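Local coordinates for protein trans-isoprenyl diphosphate synthase (Caulobacter crescentus, PDB 3OYR) that probably supplies octaprenyl diphosphate, the precursor of quinone side chains, by adding isopentenyl units to farnesyl diphosphate in a metal-dependent reaction, at residues Arg29-Asp34 with Met72-Ala77; Pro54-His59 with Val118-Ile123; Leu103-Val108 with Gln112-Lys117; Gly203-Gly208 with Ala212-Leu217. All coordinates share one frame; numbering follows the deposited sequence. Where two conformers were deposited one is given.

Interaction 1: residues Arg29-Asp34 with Met72-Ala77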
loop_
_atom_site.group_PDB
_atom_site.type_symbol
_atom_site.label_atom_id
_atom_site.label_comp_id
_atom_site.label_asym_id
_atom_site.label_seq_id
_atom_site.Cartn_x
_atom_site.Cartn_y
_atom_site.Cartn_z
ATOM N N ARG B 29 -14.165 -8.387 -25.699
ATOM C CA ARG B 29 -15.341 -7.989 -26.453
ATOM C C ARG B 29 -16.623 -8.032 -25.612
ATOM O O ARG B 29 -17.409 -7.088 -25.630
ATOM C CB ARG B 29 -15.472 -8.912 -27.651
ATOM C CG ARG B 29 -16.397 -8.453 -28.730
ATOM C CD ARG B 29 -16.142 -9.295 -29.963
ATOM N NE ARG B 29 -16.550 -10.693 -29.783
ATOM C CZ ARG B 29 -15.743 -11.754 -29.879
ATOM N NH1 ARG B 29 -14.446 -11.635 -30.177
ATOM N NH2 ARG B 29 -16.246 -12.957 -29.694
ATOM N N LEU B 30 -16.827 -9.109 -24.858
ATOM C CA LEU B 30 -17.983 -9.193 -23.962
ATOM C C LEU B 30 -17.967 -8.111 -22.873
ATOM O O LEU B 30 -19.023 -7.624 -22.458
ATOM C CB LEU B 30 -18.063 -10.574 -23.313
ATOM C CG LEU B 30 -18.521 -11.732 -24.204
ATOM C CD1 LEU B 30 -18.153 -13.024 -23.500
ATOM C CD2 LEU B 30 -20.038 -11.657 -24.496
ATOM N N ALA B 31 -16.768 -7.727 -22.438
ATOM C CA ALA B 31 -16.604 -6.809 -21.307
ATOM C C ALA B 31 -16.439 -5.326 -21.705
ATOM O O ALA B 31 -16.396 -4.452 -20.835
ATOM C CB ALA B 31 -15.447 -7.256 -20.444
ATOM N N GLU B 32 -16.352 -5.070 -23.013
ATOM C CA GLU B 32 -16.165 -3.741 -23.586
ATOM C C GLU B 32 -16.996 -2.658 -22.912
ATOM O O GLU B 32 -16.438 -1.665 -22.454
ATOM C CB GLU B 32 -16.449 -3.783 -25.097
ATOM C CG GLU B 32 -16.127 -2.492 -25.845
ATOM C CD GLU B 32 -16.215 -2.650 -27.369
ATOM O OE1 GLU B 32 -16.948 -3.547 -27.853
ATOM O OE2 GLU B 32 -15.539 -1.874 -28.083
ATOM N N ALA B 33 -18.312 -2.863 -22.823
ATOM C CA ALA B 33 -19.202 -1.856 -22.267
ATOM C C ALA B 33 -18.966 -1.631 -20.760
ATOM O O ALA B 33 -19.182 -0.534 -20.249
ATOM C CB ALA B 33 -20.684 -2.207 -22.554
ATOM N N ASP B 34 -18.541 -2.668 -20.049
ATOM C CA ASP B 34 -18.220 -2.509 -18.639
ATOM C C ASP B 34 -16.845 -1.898 -18.423
ATOM O O ASP B 34 -16.648 -1.119 -17.495
ATOM C CB ASP B 34 -18.330 -3.850 -17.922
ATOM C CG ASP B 34 -19.772 -4.288 -17.759
ATOM O OD1 ASP B 34 -20.599 -3.490 -17.265
ATOM O OD2 ASP B 34 -20.084 -5.434 -18.129
ATOM N N MET B 72 -11.612 -9.964 -15.095
ATOM C CA MET B 72 -12.132 -11.100 -14.337
ATOM C C MET B 72 -13.217 -10.688 -13.347
ATOM O O MET B 72 -14.196 -11.407 -13.199
ATOM C CB MET B 72 -11.003 -11.895 -13.682
ATOM C CG MET B 72 -10.340 -12.818 -14.680
ATOM S SD MET B 72 -8.712 -13.366 -14.172
ATOM C CE MET B 72 -9.202 -14.246 -12.672
ATOM N N THR B 73 -13.060 -9.529 -12.707
ATOM C CA THR B 73 -14.111 -8.983 -11.863
ATOM C C THR B 73 -15.373 -8.783 -12.700
ATOM O O THR B 73 -16.467 -9.200 -12.289
ATOM C CB THR B 73 -13.700 -7.628 -11.235
ATOM O OG1 THR B 73 -12.508 -7.796 -10.468
ATOM C CG2 THR B 73 -14.830 -7.062 -10.334
ATOM N N VAL B 74 -15.219 -8.155 -13.866
ATOM C CA VAL B 74 -16.348 -7.948 -14.787
ATOM C C VAL B 74 -16.984 -9.290 -15.199
ATOM O O VAL B 74 -18.188 -9.502 -15.016
ATOM C CB VAL B 74 -15.946 -7.094 -16.027
ATOM C CG1 VAL B 74 -17.037 -7.187 -17.096
ATOM C CG2 VAL B 74 -15.710 -5.642 -15.610
ATOM N N ALA B 75 -16.165 -10.199 -15.713
ATOM C CA ALA B 75 -16.648 -11.551 -16.080
ATOM C C ALA B 75 -17.384 -12.292 -14.956
ATOM O O ALA B 75 -18.455 -12.894 -15.187
ATOM C CB ALA B 75 -15.500 -12.410 -16.619
ATOM N N ALA B 76 -16.834 -12.220 -13.741
ATOM C CA ALA B 76 -17.418 -12.917 -12.603
ATOM C C ALA B 76 -18.755 -12.323 -12.227
ATOM O O ALA B 76 -19.681 -13.058 -11.890
ATOM C CB ALA B 76 -16.489 -12.877 -11.405
ATOM N N ALA B 77 -18.852 -10.995 -12.286
ATOM C CA ALA B 77 -20.107 -10.316 -11.951
ATOM C C ALA B 77 -21.242 -10.646 -12.934
ATOM O O ALA B 77 -22.387 -10.922 -12.525
ATOM C CB ALA B 77 -19.886 -8.801 -11.845
#
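Val74 CG1 is the methyl on which Ala31 and Asp34 converge. On one hand it meets the lone methyl of Ala31, with CB of Ala31 3.7 Å from CG1 of Val74. On the other it lies against Asp34, whose CB is also 3.7 Å from that CG1, while the carboxylate oxygen OD2 of Asp34 stands 3.7 Å from CG1 of Val74 as an ordinary van der Waals neighbour. The second methyl, Val74 CG2, adds a looser touch to Asp34 CB at 3.9 Å. Val74 can reach both partners because CG1 sits anti to the backbone N (chi1 167°), leaving CG2 to lie along the flank of Asp34. An alanine suits position 31, where the CA atoms of Ala31 and Val74 are 6.6 Å apart and a long side chain would hardly fit between the helices.

One shell out, the buried carboxylate of Asp34 finds its polar partners beyond this contact. Its OD1 forms a salt bridge with Arg78, one turn further along the helix of Val74, and a hydrogen bond with Gln88 of helix 87-109, so the methylene of Asp34 packs while its acid end ties three helices together. Helix 25-45 is kinked here: the N atoms of Ala33 and Asp34 lack the regular bond to the preceding turn. Leu30 and Ala75 both touch helix 328-342, a further neighbour of the two helices. Helix-to-helix packing of this kind, a valine methyl against an alanine and the methylene of a buried aspartate, lies away from the diphosphate and metal sites and belongs to the all-helical bundle of the isoprenoid synthase fold.

Interaction 2: residues Pro54-His59 with Val118-Ile123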
loop_
_atom_site.group_PDB
_atom_site.type_symbol
_atom_site.label_atom_id
_atom_site.label_comp_id
_atom_site.label_asym_id
_atom_site.label_seq_id
_atom_site.Cartn_x
_atom_site.Cartn_y
_atom_site.Cartn_z
ATOM N N PRO B 54 -0.645 12.001 -10.491
ATOM C CA PRO B 54 -1.168 11.561 -11.796
ATOM C C PRO B 54 -0.103 11.400 -12.902
ATOM O O PRO B 54 -0.288 10.589 -13.805
ATOM C CB PRO B 54 -2.168 12.669 -12.171
ATOM C CG PRO B 54 -1.738 13.861 -11.388
ATOM C CD PRO B 54 -1.248 13.294 -10.090
ATOM N N ALA B 55 0.992 12.152 -12.821
ATOM C CA ALA B 55 2.100 11.988 -13.780
ATOM C C ALA B 55 2.745 10.599 -13.655
ATOM O O ALA B 55 2.830 9.883 -14.640
ATOM C CB ALA B 55 3.146 13.092 -13.615
ATOM N N LEU B 56 3.151 10.208 -12.442
ATOM C CA LEU B 56 3.746 8.879 -12.216
ATOM C C LEU B 56 2.761 7.744 -12.517
ATOM O O LEU B 56 3.123 6.744 -13.161
ATOM C CB LEU B 56 4.319 8.766 -10.795
ATOM C CG LEU B 56 5.348 7.673 -10.456
ATOM C CD1 LEU B 56 6.116 8.010 -9.193
ATOM C CD2 LEU B 56 4.699 6.302 -10.264
ATOM N N ALA B 57 1.521 7.913 -12.063
ATOM C CA ALA B 57 0.479 6.907 -12.244
ATOM C C ALA B 57 0.133 6.646 -13.710
ATOM O O ALA B 57 0.097 5.484 -14.145
ATOM C CB ALA B 57 -0.772 7.300 -11.468
ATOM N N GLU B 58 -0.114 7.715 -14.470
ATOM C CA GLU B 58 -0.430 7.581 -15.893
ATOM C C GLU B 58 0.744 7.045 -16.702
ATOM O O GLU B 58 0.536 6.362 -17.696
ATOM C CB GLU B 58 -0.926 8.899 -16.513
ATOM C CG GLU B 58 -1.811 8.693 -17.754
ATOM C CD GLU B 58 -1.678 9.801 -18.791
ATOM O OE1 GLU B 58 -1.972 10.971 -18.465
ATOM O OE2 GLU B 58 -1.296 9.494 -19.945
ATOM N N HIS B 59 1.971 7.330 -16.274
ATOM C CA HIS B 59 3.138 6.767 -16.948
ATOM C C HIS B 59 3.018 5.231 -16.965
ATOM O O HIS B 59 3.236 4.610 -18.002
ATOM C CB HIS B 59 4.425 7.229 -16.272
ATOM C CG HIS B 59 5.668 6.559 -16.786
ATOM N ND1 HIS B 59 6.418 7.073 -17.824
ATOM C CD2 HIS B 59 6.311 5.436 -16.383
ATOM C CE1 HIS B 59 7.456 6.289 -18.050
ATOM N NE2 HIS B 59 7.412 5.283 -17.193
ATOM N N VAL B 118 10.432 2.766 -19.313
ATOM C CA VAL B 118 11.344 2.776 -18.168
ATOM C C VAL B 118 10.500 2.699 -16.891
ATOM O O VAL B 118 9.416 3.287 -16.835
ATOM C CB VAL B 118 12.247 4.057 -18.197
ATOM C CG1 VAL B 118 11.397 5.344 -18.174
ATOM C CG2 VAL B 118 13.259 4.063 -17.077
ATOM N N ALA B 119 10.956 1.921 -15.908
ATOM C CA ALA B 119 10.247 1.796 -14.640
ATOM C C ALA B 119 10.197 3.159 -13.938
ATOM O O ALA B 119 11.222 3.842 -13.830
ATOM C CB ALA B 119 10.922 0.773 -13.760
ATOM N N ALA B 120 9.002 3.535 -13.474
ATOM C CA ALA B 120 8.721 4.853 -12.879
ATOM C C ALA B 120 9.745 5.357 -11.867
ATOM O O ALA B 120 10.057 6.555 -11.841
ATOM C CB ALA B 120 7.339 4.853 -12.253
ATOM N N HIS B 121 10.283 4.448 -11.053
ATOM C CA HIS B 121 11.260 4.812 -10.024
ATOM C C HIS B 121 12.615 5.280 -10.561
ATOM O O HIS B 121 13.407 5.854 -9.817
ATOM C CB HIS B 121 11.456 3.680 -9.022
ATOM C CG HIS B 121 12.066 2.439 -9.604
ATOM N ND1 HIS B 121 13.425 2.195 -9.585
ATOM C CD2 HIS B 121 11.501 1.359 -10.198
ATOM C CE1 HIS B 121 13.668 1.027 -10.151
ATOM N NE2 HIS B 121 12.517 0.499 -10.532
ATOM N N LEU B 122 12.878 5.035 -11.843
ATOM C CA LEU B 122 14.091 5.551 -12.477
ATOM C C LEU B 122 13.923 6.997 -12.961
ATOM O O LEU B 122 14.911 7.690 -13.208
ATOM C CB LEU B 122 14.552 4.627 -13.617
ATOM C CG LEU B 122 15.145 3.265 -13.215
ATOM C CD1 LEU B 122 15.382 2.371 -14.439
ATOM C CD2 LEU B 122 16.434 3.415 -12.413
ATOM N N ILE B 123 12.672 7.441 -13.085
ATOM C CA ILE B 123 12.343 8.803 -13.490
ATOM C C ILE B 123 12.032 9.694 -12.278
ATOM O O ILE B 123 12.537 10.815 -12.169
ATOM C CB ILE B 123 11.135 8.813 -14.468
ATOM C CG1 ILE B 123 11.442 8.020 -15.740
ATOM C CG2 ILE B 123 10.687 10.235 -14.795
ATOM C CD1 ILE B 123 12.750 8.430 -16.456
#
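The NE2 of His59 donates to the carbonyl O of Val118 over 2.9 Å, a bond that is nearly straight, with an N-H...O angle of 171°. The oxygen lies in the plane of the imidazole, at its edge, and the ring nitrogen approaches almost along the C=O axis. With CG anti to the backbone N (chi1 172°), the ring is carried from helix 52-61 out to the loop that precedes helix 126-147. Its CE1 passes Val118 CG1 at 4.1 Å, the two side chains crossing at about a right angle, and Trp124 packs edge-to-face with the same ring.

One turn earlier, Leu56 makes the apolar half of the contact. Its CD2 rests 3.6 Å from CB of Ala120, whose small size lets the loop come close, and Leu103 of helix 87-109 touches both residues. A leucine in place of His59 would probably leave the Val118 carbonyl without its ring donor and let the loop drift from the helix.

Because a backbone carbonyl can only accept, NE2 of His59 must carry a hydrogen here; this directional bond, with Trp124 at the ring, holds the imidazole's rotation and, with the apolar Leu56–Ala120 contact, ties the loop to the helix.

Interaction 3: residues Leu103-Val108 with Gln112-Lys117. With CA (calcium ion), chain E; DMA (dimethylallyl diphosphate), chain G; DMA (dimethylallyl diphosphate), chain D.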
loop_
_atom_site.group_PDB
_atom_site.type_symbol
_atom_site.label_atom_id
_atom_site.label_comp_id
_atom_site.label_asym_id
_atom_site.label_seq_id
_atom_site.Cartn_x
_atom_site.Cartn_y
_atom_site.Cartn_z
ATOM N N LEU B 103 4.434 -1.000 -8.847
ATOM C CA LEU B 103 5.341 0.082 -8.479
ATOM C C LEU B 103 6.265 -0.365 -7.352
ATOM O O LEU B 103 7.469 -0.173 -7.423
ATOM C CB LEU B 103 4.563 1.340 -8.089
ATOM C CG LEU B 103 3.869 2.085 -9.243
ATOM C CD1 LEU B 103 2.961 3.165 -8.715
ATOM C CD2 LEU B 103 4.861 2.670 -10.232
ATOM N N HIS B 104 5.687 -1.011 -6.343
ATOM C CA HIS B 104 6.432 -1.490 -5.206
ATOM C C HIS B 104 7.350 -2.649 -5.586
ATOM O O HIS B 104 8.522 -2.663 -5.188
ATOM C CB HIS B 104 5.469 -1.867 -4.073
ATOM C CG HIS B 104 4.864 -0.679 -3.393
ATOM N ND1 HIS B 104 4.348 -0.735 -2.120
ATOM C CD2 HIS B 104 4.725 0.609 -3.800
ATOM C CE1 HIS B 104 3.924 0.463 -1.767
ATOM N NE2 HIS B 104 4.137 1.295 -2.769
ATOM N N ASP B 105 6.845 -3.581 -6.393
ATOM C CA ASP B 105 7.621 -4.761 -6.725
ATOM C C ASP B 105 8.800 -4.395 -7.631
ATOM O O ASP B 105 9.900 -4.901 -7.432
ATOM C CB ASP B 105 6.732 -5.831 -7.349
ATOM C CG ASP B 105 7.506 -7.075 -7.762
ATOM O OD1 ASP B 105 7.851 -7.907 -6.900
ATOM O OD2 ASP B 105 7.766 -7.228 -8.973
ATOM N N ASP B 106 8.585 -3.489 -8.589
ATOM C CA ASP B 106 9.688 -2.997 -9.435
ATOM C C ASP B 106 10.787 -2.276 -8.664
ATOM O O ASP B 106 11.966 -2.398 -9.025
ATOM C CB ASP B 106 9.184 -2.091 -10.558
ATOM C CG ASP B 106 8.561 -2.865 -11.707
ATOM O OD1 ASP B 106 8.939 -4.043 -11.941
ATOM O OD2 ASP B 106 7.675 -2.284 -12.372
ATOM N N VAL B 107 10.412 -1.537 -7.614
ATOM C CA VAL B 107 11.391 -0.885 -6.745
ATOM C C VAL B 107 12.202 -1.917 -5.945
ATOM O O VAL B 107 13.420 -1.801 -5.807
ATOM C CB VAL B 107 10.703 0.138 -5.794
ATOM C CG1 VAL B 107 11.623 0.573 -4.668
ATOM C CG2 VAL B 107 10.258 1.340 -6.574
ATOM N N VAL B 108 11.504 -2.922 -5.425
ATOM C CA VAL B 108 12.103 -3.977 -4.616
ATOM C C VAL B 108 13.063 -4.835 -5.460
ATOM O O VAL B 108 14.215 -5.068 -5.076
ATOM C CB VAL B 108 10.987 -4.813 -3.936
ATOM C CG1 VAL B 108 11.509 -6.162 -3.431
ATOM C CG2 VAL B 108 10.381 -4.010 -2.790
ATOM N N GLN B 112 14.200 -2.530 -14.549
ATOM C CA GLN B 112 14.407 -1.285 -15.297
ATOM C C GLN B 112 13.323 -0.999 -16.342
ATOM O O GLN B 112 13.175 0.137 -16.789
ATOM C CB GLN B 112 15.808 -1.259 -15.917
ATOM C CG GLN B 112 16.932 -1.337 -14.869
ATOM C CD GLN B 112 18.304 -1.616 -15.467
ATOM O OE1 GLN B 112 19.103 -2.352 -14.887
ATOM N NE2 GLN B 112 18.584 -1.029 -16.630
ATOM N N LEU B 113 12.538 -2.018 -16.681
ATOM C CA LEU B 113 11.528 -1.905 -17.706
ATOM C C LEU B 113 10.184 -2.495 -17.238
ATOM O O LEU B 113 10.143 -3.553 -16.621
ATOM C CB LEU B 113 11.994 -2.648 -18.961
ATOM C CG LEU B 113 11.326 -2.273 -20.283
ATOM C CD1 LEU B 113 11.784 -0.885 -20.761
ATOM C CD2 LEU B 113 11.628 -3.324 -21.343
ATOM N N ARG B 114 9.100 -1.802 -17.564
ATOM C CA ARG B 114 7.755 -2.236 -17.225
ATOM C C ARG B 114 6.798 -1.713 -18.272
ATOM O O ARG B 114 6.733 -0.493 -18.507
ATOM C CB ARG B 114 7.344 -1.737 -15.826
ATOM C CG ARG B 114 5.846 -1.948 -15.524
ATOM C CD ARG B 114 5.491 -3.411 -15.316
ATOM N NE ARG B 114 6.144 -3.928 -14.121
ATOM C CZ ARG B 114 6.160 -5.206 -13.746
ATOM N NH1 ARG B 114 5.532 -6.139 -14.463
ATOM N NH2 ARG B 114 6.796 -5.538 -12.628
ATOM N N ARG B 115 6.076 -2.642 -18.904
ATOM C CA ARG B 115 5.101 -2.334 -19.954
ATOM C C ARG B 115 5.720 -1.525 -21.111
ATOM O O ARG B 115 5.062 -0.660 -21.709
ATOM C CB ARG B 115 3.853 -1.632 -19.378
ATOM C CG ARG B 115 3.008 -2.490 -18.436
ATOM C CD ARG B 115 1.849 -1.672 -17.832
ATOM N NE ARG B 115 0.941 -2.499 -17.013
ATOM C CZ ARG B 115 0.005 -2.026 -16.192
ATOM N NH1 ARG B 115 -0.761 -2.880 -15.507
ATOM N NH2 ARG B 115 -0.170 -0.705 -16.037
ATOM N N GLY B 116 6.988 -1.801 -21.412
ATOM C CA GLY B 116 7.662 -1.181 -22.552
ATOM C C GLY B 116 8.305 0.165 -22.257
ATOM O O GLY B 116 9.047 0.685 -23.091
ATOM N N LYS B 117 8.008 0.735 -21.086
ATOM C CA LYS B 117 8.566 2.021 -20.665
ATOM C C LYS B 117 9.569 1.784 -19.540
ATOM O O LYS B 117 9.556 0.729 -18.892
ATOM C CB LYS B 117 7.465 2.983 -20.181
ATOM C CG LYS B 117 6.538 3.552 -21.270
ATOM C CD LYS B 117 5.650 4.652 -20.672
ATOM C CE LYS B 117 4.456 5.015 -21.558
ATOM N NZ LYS B 117 3.360 5.703 -20.781
HETATM CA CA CA E . 9.233 -8.363 -10.309
HETATM C C1 DMA G . 5.306 -10.693 -8.661
HETATM O O1 DMA G . 5.736 -11.396 -9.821
HETATM C C2 DMA G . 4.957 -9.261 -8.923
HETATM C C3 DMA G . 3.890 -8.667 -8.375
HETATM C C4 DMA G . 2.936 -9.355 -7.451
HETATM C C5 DMA G . 3.658 -7.233 -8.718
HETATM P PA DMA G . 7.059 -11.054 -10.708
HETATM O O1A DMA G . 7.371 -12.351 -11.392
HETATM O O2A DMA G . 8.120 -10.329 -9.925
HETATM O O3A DMA G . 6.369 -10.053 -11.774
HETATM P PB DMA G . 7.122 -9.212 -12.931
HETATM O O1B DMA G . 5.897 -8.659 -13.612
HETATM O O2B DMA G . 7.922 -10.222 -13.719
HETATM O O3B DMA G . 8.019 -8.203 -12.250
HETATM C C1 DMA D . 2.554 -8.577 -13.848
HETATM O O1 DMA D . 1.178 -8.744 -14.215
HETATM C C2 DMA D . 2.395 -9.143 -12.481
HETATM C C3 DMA D . 2.626 -10.431 -12.212
HETATM C C4 DMA D . 3.194 -11.391 -13.225
HETATM C C5 DMA D . 2.325 -10.889 -10.819
HETATM P PA DMA D . 0.583 -8.797 -15.704
HETATM O O1A DMA D . -0.912 -9.044 -15.680
HETATM O O2A DMA D . 1.400 -9.774 -16.503
HETATM O O3A DMA D . 0.949 -7.272 -16.111
HETATM P PB DMA D . 0.098 -6.200 -16.987
HETATM O O1B DMA D . -0.938 -5.617 -16.045
HETATM O O2B DMA D . 1.247 -5.257 -17.271
HETATM O O3B DMA D . -0.497 -6.892 -18.183
HETATM O O HOH W 1 9.503 -5.248 -14.527
HETATM O O HOH W 2 10.151 -6.341 -10.996
HETATM O O HOH W 3 11.057 -9.432 -11.652
#
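Asp106, an acidic residue beside a metal site, gives its carboxylate not to the calcium but to Arg114, which in turn holds the diphosphate of a bound dimethylallyl diphosphate. It is the second aspartate of the DDxxD motif of polyprenyl synthases, on helix 87-109; the metal is taken by Asp105, with OD2 2.3 Å from the calcium, and by Asp109. Arg114 grips Asp106 side-on. Its NE donates to OD2 of Asp106 at 2.8 Å, in the guanidinium plane and onto the syn lone pair, whereas NH2 meets OD1 of Asp106 at 2.7 Å from above the carboxylate, a bent bond of 138° that goes with planes turned 31° apart. Bends at chi2 and chi3 curl the arginine chain round OD2 of Asp106, so that NE and NH2 both turn to the carboxylate.

The outer edge of the guanidinium is left for the ligand that chelates the calcium: Arg114 NH1 donates to its O1B at 2.7 Å, and NH2 to its O3B at 3.0 Å, an oxygen that also binds the metal. A leucine in place of Arg114 would probably leave the Asp106 carboxylate without its guanidinium mate and take two hydrogen bonds from the diphosphate, which would keep the calcium and Lys246. Asp106 OD1 additionally accepts from a water that is itself a calcium ligand.

Arg114 also starts a type I' turn ending at Lys117, in which the backbone angles of Gly116 would jam any CB against the preceding carbonyl. Arg115, the second residue of that turn, serves the other dimethylallyl diphosphate: its extended chain donates from NE to O2B at 2.8 Å, and from NH1 to O1B.

Interaction 4: residues Gly203-Gly208 with Ala212-Leu217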
loop_
_atom_site.group_PDB
_atom_site.type_symbol
_atom_site.label_atom_id
_atom_site.label_comp_id
_atom_site.label_asym_id
_atom_site.label_seq_id
_atom_site.Cartn_x
_atom_site.Cartn_y
_atom_site.Cartn_z
ATOM N N GLY B 203 -16.051 -9.866 -7.684
ATOM C CA GLY B 203 -17.018 -9.731 -8.784
ATOM C C GLY B 203 -18.295 -10.494 -8.482
ATOM O O GLY B 203 -19.388 -9.944 -8.586
ATOM N N ALA B 204 -18.136 -11.751 -8.063
ATOM C CA ALA B 204 -19.259 -12.619 -7.735
ATOM C C ALA B 204 -20.101 -12.124 -6.560
ATOM O O ALA B 204 -21.338 -12.155 -6.640
ATOM C CB ALA B 204 -18.778 -14.038 -7.475
ATOM N N VAL B 205 -19.449 -11.687 -5.478
ATOM C CA VAL B 205 -20.216 -11.217 -4.311
ATOM C C VAL B 205 -20.993 -9.926 -4.575
ATOM O O VAL B 205 -22.077 -9.742 -3.987
ATOM C CB VAL B 205 -19.405 -11.137 -2.983
ATOM C CG1 VAL B 205 -18.852 -12.509 -2.599
ATOM C CG2 VAL B 205 -18.305 -10.091 -3.053
ATOM N N SER B 206 -20.499 -9.072 -5.486
ATOM C CA SER B 206 -21.229 -7.839 -5.891
ATOM C C SER B 206 -22.615 -8.161 -6.430
ATOM O O SER B 206 -23.558 -7.427 -6.192
ATOM C CB SER B 206 -20.498 -7.037 -6.977
ATOM O OG SER B 206 -19.206 -7.528 -7.228
ATOM N N ALA B 207 -22.712 -9.274 -7.155
ATOM C CA ALA B 207 -23.937 -9.729 -7.795
ATOM C C ALA B 207 -24.987 -10.213 -6.800
ATOM O O ALA B 207 -26.151 -10.373 -7.161
ATOM C CB ALA B 207 -23.613 -10.820 -8.792
ATOM N N GLY B 208 -24.566 -10.447 -5.558
ATOM C CA GLY B 208 -25.463 -10.803 -4.463
ATOM C C GLY B 208 -25.863 -12.264 -4.492
ATOM O O GLY B 208 -27.010 -12.613 -4.189
ATOM N N ALA B 212 -21.916 -20.750 -3.085
ATOM C CA ALA B 212 -21.459 -21.768 -4.019
ATOM C C ALA B 212 -20.896 -21.130 -5.291
ATOM O O ALA B 212 -19.810 -21.501 -5.742
ATOM C CB ALA B 212 -22.586 -22.766 -4.333
ATOM N N LYS B 213 -21.603 -20.139 -5.830
ATOM C CA LYS B 213 -21.139 -19.419 -7.006
ATOM C C LYS B 213 -19.871 -18.601 -6.750
ATOM O O LYS B 213 -18.935 -18.626 -7.569
ATOM C CB LYS B 213 -22.230 -18.492 -7.536
ATOM C CG LYS B 213 -23.410 -19.178 -8.166
ATOM C CD LYS B 213 -24.332 -18.130 -8.766
ATOM C CE LYS B 213 -25.402 -18.742 -9.665
ATOM N NZ LYS B 213 -26.346 -17.679 -10.136
ATOM N N SER B 214 -19.821 -17.876 -5.630
ATOM C CA SER B 214 -18.630 -17.067 -5.335
ATOM C C SER B 214 -17.412 -17.931 -5.042
ATOM O O SER B 214 -16.298 -17.602 -5.453
ATOM C CB SER B 214 -18.891 -16.024 -4.234
ATOM O OG SER B 214 -19.472 -16.602 -3.069
ATOM N N GLU B 215 -17.646 -19.069 -4.388
ATOM C CA GLU B 215 -16.593 -20.033 -4.102
ATOM C C GLU B 215 -16.076 -20.659 -5.389
ATOM O O GLU B 215 -14.864 -20.793 -5.560
ATOM C CB GLU B 215 -17.037 -21.121 -3.098
ATOM C CG GLU B 215 -17.054 -20.701 -1.601
ATOM C CD GLU B 215 -15.740 -20.068 -1.078
ATOM O OE1 GLU B 215 -14.621 -20.499 -1.444
ATOM O OE2 GLU B 215 -15.836 -19.128 -0.263
ATOM N N ALA B 216 -16.987 -20.977 -6.305
ATOM C CA ALA B 216 -16.611 -21.524 -7.616
ATOM C C ALA B 216 -15.747 -20.553 -8.423
ATOM O O ALA B 216 -14.733 -20.932 -9.012
ATOM C CB ALA B 216 -17.842 -21.907 -8.405
ATOM N N LEU B 217 -16.151 -19.290 -8.416
ATOM C CA LEU B 217 -15.455 -18.254 -9.145
ATOM C C LEU B 217 -14.114 -17.920 -8.528
ATOM O O LEU B 217 -13.125 -17.726 -9.247
ATOM C CB LEU B 217 -16.358 -17.019 -9.296
ATOM C CG LEU B 217 -17.204 -17.182 -10.558
ATOM C CD1 LEU B 217 -18.462 -16.297 -10.507
ATOM C CD2 LEU B 217 -16.357 -16.904 -11.822
#
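Ser214 faces Ala204 at its CA and CB, and its side chain can be followed outward from there. The CA of Ser214 lies 3.7 Å from Ala204 CB, and its own CB stands 3.8 Å from that methyl. The same CB comes within 3.9 Å of Val205 CG1, although Val205 was modelled in two conformers and this touch is less certain. At the tip, OG takes the position between backbone N and carbonyl carbon (chi1 51°), which brings it back to its own helix, where it is hydrogen-bonded to the carbonyl O of Val211. The buried hydroxyl is thus satisfied within its own helix, and across the contact OG meets just the methyl CG1 of Val205, at 4.2 Å in this conformer.

One turn on, Leu217 reaches over with CD1 3.8 Å from CB of Ala204, so the alanine methyl sits between a serine and a leucine. Small residues suit this spot: the CA atoms of Ala204 and Ser214 are only 5.1 Å apart. Gly208, at phi 79°, leads the chain out of the first helix toward the second.

The pair forms a helical hairpin of 181-206 and 211-238; helix 150-173 packs against Val205, helix 87-109 against Ser206, and the loop residue Phe324 against Leu217.

The four contacts fall into two groups within one helical bundle. Interactions 2 and 3 lie 9 Å apart between centres and touch: Lys117 reaches the carbonyl of His59, and Ala119 pairs with Gln112, while both contacts also meet the second subunit. Along the chain, both segments of interaction 3 come between those of interaction 2, and helix 52-61 and the loop 118-123 that follows the turn are joined beside the diphosphate-binding turn. Interactions 1 and 4, centres 14 Å apart, touch through Ala77 and Gly203, joining helices 68-79 and 181-206. Some 32 Å separates the centres of interactions 3 and 4, on opposite sides of the chain's centre; helix 87-109 spans the interval, from neighbours of interaction 4 to the metal-binding aspartates.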